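PDB 7CDY: glucose dehydrogenase from Serratia sp. FS14, which is a beta-propeller protein of the glucose/sorbosone dehydrogenase family, a single chain that holds a calcium ion. Local coordinates for residues 198-203 against 270-275; 18-23 against 65-70; 172-177 against 184-189. One frame throughout, in Å; residues are numbered along the deposited sequence.

Contact 1 of 3, residues 198-203 against 270-275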
# COMPACT_ATOMS: atom_id res chain seq x y z
N LEU A 198 6.84 0.86 -7.62
CA LEU A 198 7.40 0.95 -8.96
C LEU A 198 8.71 0.18 -9.02
O LEU A 198 9.64 0.45 -8.26
CB LEU A 198 7.66 2.42 -9.26
CG LEU A 198 8.30 2.73 -10.61
CD1 LEU A 198 7.33 2.45 -11.74
CD2 LEU A 198 8.75 4.19 -10.62
N ASN A 199 8.78 -0.79 -9.91
CA ASN A 199 10.03 -1.51 -10.14
C ASN A 199 11.04 -0.53 -10.74
O ASN A 199 10.80 0.02 -11.82
CB ASN A 199 9.76 -2.69 -11.09
CG ASN A 199 11.00 -3.55 -11.34
OD1 ASN A 199 12.06 -3.03 -11.69
ND2 ASN A 199 10.86 -4.85 -11.16
N PRO A 200 12.17 -0.27 -10.06
CA PRO A 200 13.09 0.78 -10.53
C PRO A 200 13.86 0.40 -11.78
O PRO A 200 14.46 1.29 -12.41
CB PRO A 200 14.03 0.97 -9.33
CG PRO A 200 14.02 -0.35 -8.64
CD PRO A 200 12.62 -0.89 -8.81
N TRP A 201 13.86 -0.86 -12.16
CA TRP A 201 14.58 -1.32 -13.34
C TRP A 201 13.69 -1.42 -14.57
O TRP A 201 14.13 -1.05 -15.67
CB TRP A 201 15.27 -2.66 -13.04
CG TRP A 201 16.10 -2.53 -11.79
CD1 TRP A 201 17.26 -1.83 -11.66
CD2 TRP A 201 15.79 -3.05 -10.49
NE1 TRP A 201 17.72 -1.90 -10.37
CE2 TRP A 201 16.83 -2.64 -9.62
CE3 TRP A 201 14.76 -3.83 -9.97
CZ2 TRP A 201 16.87 -2.99 -8.27
CZ3 TRP A 201 14.79 -4.17 -8.63
CH2 TRP A 201 15.83 -3.75 -7.80
N SER A 202 12.44 -1.87 -14.42
CA SER A 202 11.55 -2.03 -15.57
C SER A 202 10.59 -0.86 -15.74
O SER A 202 10.04 -0.69 -16.84
CB SER A 202 10.67 -3.26 -15.42
OG SER A 202 9.81 -3.12 -14.29
N GLY A 203 10.33 -0.10 -14.69
CA GLY A 203 9.33 0.94 -14.76
C GLY A 203 7.90 0.47 -14.60
O GLY A 203 6.98 1.28 -14.75
N MET A 270 5.96 -2.88 0.68
CA MET A 270 6.85 -3.47 -0.32
C MET A 270 7.80 -2.41 -0.83
O MET A 270 7.41 -1.26 -1.06
CB MET A 270 6.09 -4.15 -1.48
CG MET A 270 5.56 -3.21 -2.55
SD MET A 270 4.59 -4.00 -3.88
CE MET A 270 5.82 -5.02 -4.69
N ALA A 271 9.05 -2.81 -1.02
CA ALA A 271 10.11 -1.93 -1.50
C ALA A 271 11.13 -2.73 -2.29
O ALA A 271 11.59 -3.78 -1.82
CB ALA A 271 10.81 -1.21 -0.35
N PHE A 272 11.51 -2.23 -3.46
CA PHE A 272 12.62 -2.77 -4.23
C PHE A 272 13.92 -2.13 -3.75
O PHE A 272 13.99 -0.92 -3.52
CB PHE A 272 12.45 -2.42 -5.71
CG PHE A 272 11.25 -3.05 -6.36
CD1 PHE A 272 11.33 -4.32 -6.94
CD2 PHE A 272 10.04 -2.37 -6.44
CE1 PHE A 272 10.23 -4.88 -7.56
CE2 PHE A 272 8.93 -2.93 -7.04
CZ PHE A 272 9.03 -4.18 -7.61
N TYR A 273 14.97 -2.95 -3.59
CA TYR A 273 16.25 -2.44 -3.11
C TYR A 273 17.15 -2.12 -4.30
O TYR A 273 17.59 -3.03 -5.01
CB TYR A 273 16.93 -3.39 -2.12
CG TYR A 273 18.13 -2.73 -1.48
CD1 TYR A 273 17.99 -1.96 -0.33
CD2 TYR A 273 19.40 -2.83 -2.06
CE1 TYR A 273 19.09 -1.33 0.26
CE2 TYR A 273 20.50 -2.20 -1.48
CZ TYR A 273 20.34 -1.45 -0.33
OH TYR A 273 21.42 -0.83 0.25
N ASP A 274 17.42 -0.83 -4.52
CA ASP A 274 18.28 -0.35 -5.59
C ASP A 274 19.40 0.52 -5.04
O ASP A 274 19.92 1.40 -5.74
CB ASP A 274 17.45 0.40 -6.64
CG ASP A 274 18.21 0.66 -7.94
OD1 ASP A 274 19.11 -0.13 -8.29
OD2 ASP A 274 17.88 1.66 -8.62
N GLY A 275 19.79 0.30 -3.79
CA GLY A 275 20.85 1.06 -3.17
C GLY A 275 22.22 0.49 -3.47
O GLY A 275 22.37 -0.54 -4.14

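Contact 2 of 3, residues 18-23 against 65-70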
# COMPACT_ATOMS: atom_id res chain seq x y z
N ALA A 18 7.26 7.90 4.72
CA ALA A 18 7.79 8.45 3.49
C ALA A 18 8.95 9.39 3.81
O ALA A 18 8.85 10.23 4.71
CB ALA A 18 6.73 9.23 2.73
N PHE A 19 10.04 9.24 3.07
CA PHE A 19 11.18 10.13 3.25
C PHE A 19 10.94 11.48 2.60
O PHE A 19 10.36 11.57 1.51
CB PHE A 19 12.44 9.49 2.67
CG PHE A 19 13.14 8.58 3.63
CD1 PHE A 19 12.77 7.25 3.74
CD2 PHE A 19 14.16 9.06 4.44
CE1 PHE A 19 13.40 6.41 4.63
CE2 PHE A 19 14.80 8.22 5.33
CZ PHE A 19 14.42 6.90 5.42
N LEU A 20 11.39 12.53 3.28
CA LEU A 20 11.50 13.86 2.73
C LEU A 20 12.93 14.04 2.22
O LEU A 20 13.82 13.25 2.55
CB LEU A 20 11.20 14.89 3.82
CG LEU A 20 9.78 14.83 4.39
CD1 LEU A 20 9.56 16.02 5.32
CD2 LEU A 20 8.73 14.83 3.28
N PRO A 21 13.18 15.06 1.38
CA PRO A 21 14.51 15.21 0.77
C PRO A 21 15.61 15.47 1.80
O PRO A 21 15.37 15.98 2.89
CB PRO A 21 14.33 16.42 -0.16
CG PRO A 21 12.88 16.45 -0.47
CD PRO A 21 12.20 16.00 0.80
N ALA A 22 16.83 15.10 1.40
CA ALA A 22 18.06 15.39 2.14
C ALA A 22 17.95 14.78 3.54
O ALA A 22 17.64 13.58 3.65
CB ALA A 22 18.38 16.88 2.08
N GLU A 23 18.20 15.53 4.60
CA GLU A 23 18.05 15.05 5.97
C GLU A 23 16.86 15.70 6.67
O GLU A 23 16.88 15.90 7.88
CB GLU A 23 19.33 15.24 6.77
N VAL A 65 0.92 7.98 3.44
CA VAL A 65 1.47 9.31 3.21
C VAL A 65 2.46 9.21 2.06
O VAL A 65 3.33 8.33 2.06
CB VAL A 65 2.10 9.91 4.48
CG1 VAL A 65 3.21 9.03 5.08
CG2 VAL A 65 2.62 11.32 4.20
N LEU A 66 2.32 10.10 1.08
CA LEU A 66 3.19 10.08 -0.10
C LEU A 66 3.47 11.50 -0.57
O LEU A 66 2.61 12.14 -1.21
CB LEU A 66 2.58 9.24 -1.22
CG LEU A 66 3.41 9.12 -2.51
CD1 LEU A 66 4.83 8.70 -2.21
CD2 LEU A 66 2.77 8.13 -3.49
N PRO A 67 4.66 12.03 -0.29
CA PRO A 67 5.07 13.29 -0.89
C PRO A 67 5.04 13.19 -2.41
O PRO A 67 5.29 12.14 -3.00
CB PRO A 67 6.51 13.47 -0.39
CG PRO A 67 6.55 12.65 0.88
CD PRO A 67 5.67 11.49 0.62
N ALA A 68 4.69 14.30 -3.04
CA ALA A 68 4.74 14.35 -4.49
C ALA A 68 6.18 14.15 -4.97
O ALA A 68 7.14 14.44 -4.24
CB ALA A 68 4.24 15.71 -4.98
N PRO A 69 6.37 13.64 -6.20
CA PRO A 69 7.74 13.50 -6.71
C PRO A 69 8.52 14.79 -6.66
O PRO A 69 9.74 14.77 -6.41
CB PRO A 69 7.53 13.00 -8.15
CG PRO A 69 6.17 12.36 -8.14
CD PRO A 69 5.35 13.12 -7.14
N ASP A 70 7.85 15.93 -6.83
CA ASP A 70 8.50 17.24 -6.79
C ASP A 70 8.36 17.94 -5.44
O ASP A 70 8.35 19.18 -5.40
CB ASP A 70 8.00 18.15 -7.93
CG ASP A 70 6.53 18.53 -7.79
OD1 ASP A 70 5.87 18.08 -6.83
OD2 ASP A 70 6.02 19.29 -8.64

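Contact 3 of 3, residues 172-177 against 184-189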
# COMPACT_ATOMS: atom_id res chain seq x y z
N ASP A 172 -6.01 7.68 -21.84
CA ASP A 172 -5.62 6.35 -22.30
C ASP A 172 -5.83 5.26 -21.25
O ASP A 172 -5.38 4.13 -21.46
CB ASP A 172 -4.19 6.35 -22.83
CG ASP A 172 -3.18 6.85 -21.82
OD1 ASP A 172 -3.57 7.56 -20.87
OD2 ASP A 172 -1.98 6.54 -21.99
N ASN A 173 -6.51 5.57 -20.15
CA ASN A 173 -6.91 4.51 -19.23
C ASN A 173 -7.77 3.49 -19.98
O ASN A 173 -8.50 3.85 -20.91
CB ASN A 173 -7.68 5.10 -18.04
CG ASN A 173 -6.80 5.35 -16.82
OD1 ASN A 173 -5.57 5.37 -16.91
ND2 ASN A 173 -7.45 5.56 -15.68
N PRO A 174 -7.72 2.22 -19.57
CA PRO A 174 -8.25 1.15 -20.44
C PRO A 174 -9.74 1.20 -20.66
O PRO A 174 -10.21 0.72 -21.71
CB PRO A 174 -7.83 -0.14 -19.71
CG PRO A 174 -7.57 0.30 -18.28
CD PRO A 174 -7.01 1.69 -18.40
N TRP A 175 -10.51 1.73 -19.73
CA TRP A 175 -11.96 1.70 -19.79
C TRP A 175 -12.59 3.04 -20.19
O TRP A 175 -13.82 3.16 -20.17
CB TRP A 175 -12.55 1.22 -18.46
CG TRP A 175 -12.35 -0.24 -18.16
CD1 TRP A 175 -11.86 -1.20 -19.00
CD2 TRP A 175 -12.67 -0.89 -16.93
NE1 TRP A 175 -11.84 -2.42 -18.34
CE2 TRP A 175 -12.34 -2.26 -17.08
CE3 TRP A 175 -13.20 -0.46 -15.71
CZ2 TRP A 175 -12.52 -3.18 -16.05
CZ3 TRP A 175 -13.39 -1.38 -14.70
CH2 TRP A 175 -13.05 -2.73 -14.87
N VAL A 176 -11.77 4.04 -20.56
CA VAL A 176 -12.31 5.34 -20.96
C VAL A 176 -13.28 5.17 -22.12
O VAL A 176 -13.01 4.46 -23.09
CB VAL A 176 -11.16 6.30 -21.30
CG1 VAL A 176 -11.70 7.54 -22.03
CG2 VAL A 176 -10.42 6.71 -20.04
N GLY A 177 -14.44 5.82 -22.01
CA GLY A 177 -15.44 5.79 -23.06
C GLY A 177 -16.27 4.52 -23.14
O GLY A 177 -17.10 4.42 -24.05
N GLU A 184 -11.64 5.52 -14.08
CA GLU A 184 -10.45 5.61 -13.23
C GLU A 184 -9.67 4.30 -13.15
O GLU A 184 -8.51 4.32 -12.72
CB GLU A 184 -10.89 5.98 -11.81
CG GLU A 184 -11.59 7.33 -11.68
CD GLU A 184 -13.11 7.27 -11.85
OE1 GLU A 184 -13.75 8.32 -11.60
OE2 GLU A 184 -13.66 6.20 -12.24
N VAL A 185 -10.25 3.18 -13.57
CA VAL A 185 -9.71 1.86 -13.24
C VAL A 185 -8.54 1.51 -14.15
O VAL A 185 -8.60 1.68 -15.38
CB VAL A 185 -10.81 0.80 -13.35
CG1 VAL A 185 -10.22 -0.62 -13.31
CG2 VAL A 185 -11.84 0.99 -12.26
N TRP A 186 -7.48 0.98 -13.55
CA TRP A 186 -6.37 0.36 -14.27
C TRP A 186 -6.56 -1.14 -14.38
O TRP A 186 -6.51 -1.69 -15.48
CB TRP A 186 -5.05 0.68 -13.54
CG TRP A 186 -3.81 0.11 -14.18
CD1 TRP A 186 -3.14 -1.02 -13.81
CD2 TRP A 186 -3.09 0.66 -15.29
NE1 TRP A 186 -2.05 -1.22 -14.62
CE2 TRP A 186 -1.99 -0.19 -15.53
CE3 TRP A 186 -3.27 1.79 -16.09
CZ2 TRP A 186 -1.08 0.06 -16.55
CZ3 TRP A 186 -2.35 2.03 -17.11
CH2 TRP A 186 -1.27 1.17 -17.33
N SER A 187 -6.77 -1.83 -13.26
CA SER A 187 -7.00 -3.27 -13.23
C SER A 187 -8.04 -3.59 -12.17
O SER A 187 -8.33 -2.78 -11.28
CB SER A 187 -5.71 -4.06 -12.99
OG SER A 187 -5.08 -3.63 -11.78
N TYR A 188 -8.61 -4.80 -12.26
CA TYR A 188 -9.71 -5.17 -11.38
C TYR A 188 -9.51 -6.59 -10.88
O TYR A 188 -8.53 -7.26 -11.20
CB TYR A 188 -11.06 -4.91 -12.05
CG TYR A 188 -11.47 -5.82 -13.19
CD1 TYR A 188 -10.80 -5.81 -14.41
CD2 TYR A 188 -12.57 -6.65 -13.06
CE1 TYR A 188 -11.21 -6.63 -15.46
CE2 TYR A 188 -13.00 -7.46 -14.10
CZ TYR A 188 -12.31 -7.44 -15.28
OH TYR A 188 -12.73 -8.26 -16.32
N GLY A 189 -10.45 -7.06 -10.05
CA GLY A 189 -10.31 -8.38 -9.46
C GLY A 189 -9.25 -8.50 -8.40
O GLY A 189 -8.61 -9.55 -8.28
O HOH W 1 -10.05 2.94 -17.24

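Contact 1 of 3, residues 198-203 against 270-275
Phe272 lies against three consecutive residues of the turn 199-201, and its ring takes the backbone of Asn199 over one face. Asn199 CA stands 3.8 Å from the ring centroid, displaced toward the rim, in a CH-pi contact. The Asn199 side chain crosses the ring at about a right angle and brings ND2 to 3.7 Å from Phe272 CE1. Pro200 packs at the root of the Phe272 side chain, its CD 3.5 Å from Phe272 CB, while Trp201 CZ3 comes obliquely to Phe272 CD1. The indole meets residues 273-274 at its edge: Tyr273 O lies in the ring plane, 3.3 Å from Trp201 CZ2, and Trp201 NE1 gives a weak, bent hydrogen bond to Asp274 OD1 (3.1 Å, 136°). The carboxylate plane is turned 77° from the indole. In the propeller this is a joint between neighbouring blades: the link from strand 192-198 to strand 205-210 of one sheet meets strand 267-273, an outermost strand of the next. An Asx turn shapes the link. Asn199 CG is anti to the backbone N (chi1 -177°), which carries the amide group back beside the carbonyl carbon. Asn199 OD1 accepts from Trp201 N at 2.9 Å, in the carbonyl plane, and from Ser202 N at 3.0 Å, above that plane. Gly203 N closes the turn on Asn199 O. The indole is backed by its own neighbour, since Pro200 CG sits over the centre of one ring face. Farther out, Asp274 OD1 also forms a salt bridge with Arg282, the stronger of its polar contacts. Phe272 also meets Trp206 edge-to-face, and Arg133 NH2 donates to Pro200 O.

Contact 2 of 3, residues 18-23 against 65-70
The backbones of Ala18 and Leu66 pass 6.1 Å apart between their CA atoms, with 18-20 and 65-67 running in roughly the same direction and no hydrogen bond joining them. This is packing between adjacent blades of a beta-propeller: each strand pairs within its own sheet, Ala18 with Leu27 and Leu66 with Tyr78, and the contact between the sheets is carried mainly by side chains. Ala18 and Pro67 contribute most. CB of Pro67 is directed at 18-20, and its CG lies 3.9 Å from both Ala18 CB and Leu20 CD2. Leu20, whose CG lies beside the backbone N (chi1 -63°), crosses the proline at about a right angle and also touches Phe71 of the short helix 71-74. Val65 adds a looser approach, CG1 lying 4.2 Å from Ala18 CB, and its other neighbours include Leu27 and Thr29 from strand 26-30 and Val77 and Leu79 from strand 76-84. Ser16, just before 18-23, is hydrogen-bonded through OG to Val65 N. The packing is tight at the Ala18 methyl: CB is 3.6 Å from Val65 O and 3.3 Å from Pro67 CD, closer than usual van der Waals contact.

Contact 3 of 3, residues 172-177 against 184-189
Trp175 faces Val185 across a contact with no direct hydrogen bond, and a single water does the polar work: it accepts from Trp175 N at 2.8 Å and donates to Val185 O at 2.7 Å. The indole spreads over the second segment. Val185 CG1 lies over one face of its six-membered ring, 3.9 Å from the centroid and shifted toward the rim, a CH-pi contact. On the other side of the six-membered ring from CE3, Trp175 CZ2 comes to 3.5 Å from Tyr188 CD1, over a face of the phenol ring. The two ring planes are inclined at 59°, an oblique pairing. Lys181 adds a cation-pi contact to Trp175. Pro174 CG packs on the opposing backbone, 3.4 Å from Val185 O and 3.6 Å from Trp186 O. Asn173 ND2 approaches Glu184 O at an angle too poor for a bond; it donates instead to Pro183 O, while OD1 is hydrogen-bonded to Arg162 NH2. Trp186 NE1 is held by Pro221 O, and the side chain of Trp186 is about 3 Å from a glycerol, probably from the crystallisation liquor. The side chain of Tyr188 is about 11 Å from the calcium ion, whose ligands include Glu217 and Tyr227. Segment 172-177 contains a type I beta turn from Asn173 to Val176; 184-189 carries strand 185-187, outermost in its propeller blade, which turns a corner at Trp186, where Trp186 and Ser187 both face Leu160 in a classic beta bulge.

How the contacts relate
From the N terminus, contact 2 comes first, closing a long excursion through strands 26-30, 34-39 and 43-44 when 65-70 returns to 18-23. Contact 3 follows as a short local closure within the connection from strand 160-163 to strand 185-187. Strand 192-198 then leads into contact 1, which closes over the rest of its sheet. The three stand in series; none nests in or crosses another. Contacts 1 and 2 each join two consecutive propeller sheets, whereas contact 3 folds a loop onto the edge of one. Centres of contacts 1 and 2 are about 16 Å apart, those of 2 and 3 about 28 Å, and no two contacts touch.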